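Side-chain contact in TcpB (Brucella melitensis, PDB 4LQC), which belongs to the TIR-domain proteins, whose flavodoxin-like fold of parallel strands and flanking helices commonly mediates protein-protein association: residues Gly46-Leu49 with Arg50-Ile53. The protein carries 2 engineered substitutions. Sequence-based numbering, arbitrary orientation.
Sequences GDSL and RRKI
Ser48 and Arg51 meet where the chain turns into helix 49-57, and their geometry identifies an N-cap. A chi1 of 177° places the Ser48 hydroxyl beside its own carbonyl carbon, from where OG accepts from Arg51 N. The bond is nearly straight, 160° at the hydrogen, but weak, OG to N being 3.4 Å. The same oxygen lies against the start of the Arg51 side chain, OG to CG 3.5 Å, while that chain bends at chi3 and carries its guanidinium away. The Ser48 carbonyl opens the regular helical pattern: Lys52 N donates to Ser48 O at 2.9 Å, and the aliphatic CG of Lys52 comes within 3.3 Å of that oxygen.

One residue further along, Leu49 and Ile53 repeat the i to i+4 spacing, with Ile53 N bonded to Leu49 O at 2.8 Å. Their side chains run alongside each other and point the same way, a branch-to-branch apolar contact between Leu49 CD1 and Ile53 CG1 at 4.1 Å. The polar flank is different. Lys52 bends at chi2 (-89°), and its NZ stays 4.5 Å from Asp47 OD2, too far for a salt bridge, although the opposite charges probably attract. Both groups have firmer partners: OD2 accepts from Lys44 N, and NZ donates to the carbonyls of Ala40 and Thr42, tying the helix start to strand 36-43.

Helix 78-83 approaches the buried flank. Glu80 OE2 accepts from Arg50 N, adding a carboxylate to the capped end, and Leu49 packs on Leu81 and on Trp76 in a loop, with Ile53 on Leu84. The cap thus joins the loop after strand 36-43, outermost in this chain's parallel sheet, to helix 49-57, which leads on to strand 60-68 of the same sheet.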
ATOM      1  N   GLY B  46     -20.973  -0.651 -12.324  1.00 46.94           N
ATOM      2  CA  GLY B  46     -21.881  -1.154 -13.333  1.00 47.02           C
ATOM      3  C   GLY B  46     -21.224  -1.954 -14.448  1.00 53.16           C
ATOM      4  O   GLY B  46     -21.884  -2.783 -15.083  1.00 56.30           O
ATOM      5  N   ASP B  47     -19.936  -1.724 -14.701  1.00 49.66           N
ATOM      6  CA  ASP B  47     -19.240  -2.452 -15.769  1.00 43.57           C
ATOM      7  C   ASP B  47     -19.127  -3.942 -15.459  1.00 46.24           C
ATOM      8  O   ASP B  47     -19.425  -4.393 -14.339  1.00 46.41           O
ATOM      9  CB  ASP B  47     -17.835  -1.882 -15.994  1.00 42.38           C
ATOM     10  CG  ASP B  47     -17.858  -0.515 -16.611  1.00 48.30           C
ATOM     11  OD1 ASP B  47     -18.816  -0.236 -17.359  1.00 54.68           O
ATOM     12  OD2 ASP B  47     -16.922   0.280 -16.364  1.00 50.13           O
ATOM     13  N   SER B  48     -18.685  -4.706 -16.452  1.00 38.27           N
ATOM     14  CA  SER B  48     -18.348  -6.097 -16.219  1.00 39.95           C
ATOM     15  C   SER B  48     -16.828  -6.267 -16.249  1.00 43.91           C
ATOM     16  O   SER B  48     -16.190  -6.084 -17.291  1.00 42.59           O
ATOM     17  CB  SER B  48     -19.015  -7.002 -17.248  1.00 45.29           C
ATOM     18  OG  SER B  48     -18.636  -8.357 -17.058  1.00 44.60           O
ATOM     19  N   LEU B  49     -16.252  -6.601 -15.095  1.00 39.20           N
ATOM     20  CA  LEU B  49     -14.815  -6.812 -14.984  1.00 38.99           C
ATOM     21  C   LEU B  49     -14.347  -7.918 -15.929  1.00 37.50           C
ATOM     22  O   LEU B  49     -13.351  -7.766 -16.640  1.00 38.24           O
ATOM     23  CB  LEU B  49     -14.445  -7.171 -13.536  1.00 34.28           C
ATOM     24  CG  LEU B  49     -12.965  -7.431 -13.241  1.00 33.16           C
ATOM     25  CD1 LEU B  49     -12.084  -6.199 -13.587  1.00 33.32           C
ATOM     26  CD2 LEU B  49     -12.790  -7.813 -11.792  1.00 32.73           C
ATOM     27  N   ARG B  50     -15.083  -9.022 -15.926  1.00 36.44           N
ATOM     28  CA  ARG B  50     -14.734 -10.208 -16.701  1.00 38.72           C
ATOM     29  C   ARG B  50     -14.713  -9.879 -18.174  1.00 40.69           C
ATOM     30  O   ARG B  50     -13.780 -10.257 -18.891  1.00 42.55           O
ATOM     31  CB  ARG B  50     -15.764 -11.314 -16.437  1.00 42.74           C
ATOM     32  CG  ARG B  50     -15.567 -12.604 -17.225  1.00 46.79           C
ATOM     33  CD  ARG B  50     -16.645 -13.635 -16.846  1.00 41.09           C
ATOM     34  NE  ARG B  50     -17.983 -13.043 -16.896  1.00 47.96           N
ATOM     35  CZ  ARG B  50     -18.733 -12.952 -18.000  1.00 51.74           C
ATOM     36  NH1 ARG B  50     -18.280 -13.419 -19.161  1.00 47.62           N
ATOM     37  NH2 ARG B  50     -19.938 -12.384 -17.946  1.00 46.98           N
ATOM     38  N   ARG B  51     -15.746  -9.166 -18.620  1.00 39.38           N
ATOM     39  CA  ARG B  51     -15.877  -8.798 -20.021  1.00 42.09           C
ATOM     40  C   ARG B  51     -14.842  -7.761 -20.417  1.00 40.21           C
ATOM     41  O   ARG B  51     -14.291  -7.811 -21.518  1.00 40.57           O
ATOM     42  CB  ARG B  51     -17.293  -8.291 -20.310  1.00 42.94           C
ATOM     43  CG  ARG B  51     -18.314  -9.408 -20.350  1.00 50.08           C
ATOM     44  CD  ARG B  51     -19.696  -8.904 -20.725  1.00 54.33           C
ATOM     45  NE  ARG B  51     -19.686  -8.242 -22.025  1.00 58.45           N
ATOM     46  CZ  ARG B  51     -19.786  -8.876 -23.189  1.00 57.67           C
ATOM     47  NH1 ARG B  51     -19.906 -10.199 -23.225  1.00 54.30           N
ATOM     48  NH2 ARG B  51     -19.764  -8.182 -24.322  1.00 62.71           N
ATOM     49  N   LYS B  52     -14.571  -6.821 -19.519  1.00 41.55           N
ATOM     50  CA  LYS B  52     -13.538  -5.823 -19.772  1.00 40.50           C
ATOM     51  C   LYS B  52     -12.153  -6.472 -19.875  1.00 40.38           C
ATOM     52  O   LYS B  52     -11.353  -6.111 -20.740  1.00 39.91           O
ATOM     53  CB  LYS B  52     -13.554  -4.759 -18.674  1.00 40.96           C
ATOM     54  CG  LYS B  52     -14.572  -3.652 -18.887  1.00 42.93           C
ATOM     55  CD  LYS B  52     -13.966  -2.505 -19.717  1.00 46.87           C
ATOM     56  CE  LYS B  52     -14.874  -1.288 -19.718  1.00 48.01           C
ATOM     57  NZ  LYS B  52     -14.096  -0.014 -19.890  1.00 53.87           N
ATOM     58  N   ILE B  53     -11.870  -7.419 -18.980  1.00 38.34           N
ATOM     59  CA  ILE B  53     -10.636  -8.197 -19.049  1.00 35.99           C
ATOM     60  C   ILE B  53     -10.546  -9.009 -20.356  1.00 38.78           C
ATOM     61  O   ILE B  53      -9.513  -8.995 -21.041  1.00 36.62           O
ATOM     62  CB  ILE B  53     -10.523  -9.147 -17.859  1.00 39.36           C
ATOM     63  CG1 ILE B  53     -10.256  -8.361 -16.571  1.00 42.08           C
ATOM     64  CG2 ILE B  53      -9.418 -10.168 -18.094  1.00 40.03           C
ATOM     65  CD1 ILE B  53      -9.021  -7.506 -16.619  1.00 39.80           C
TER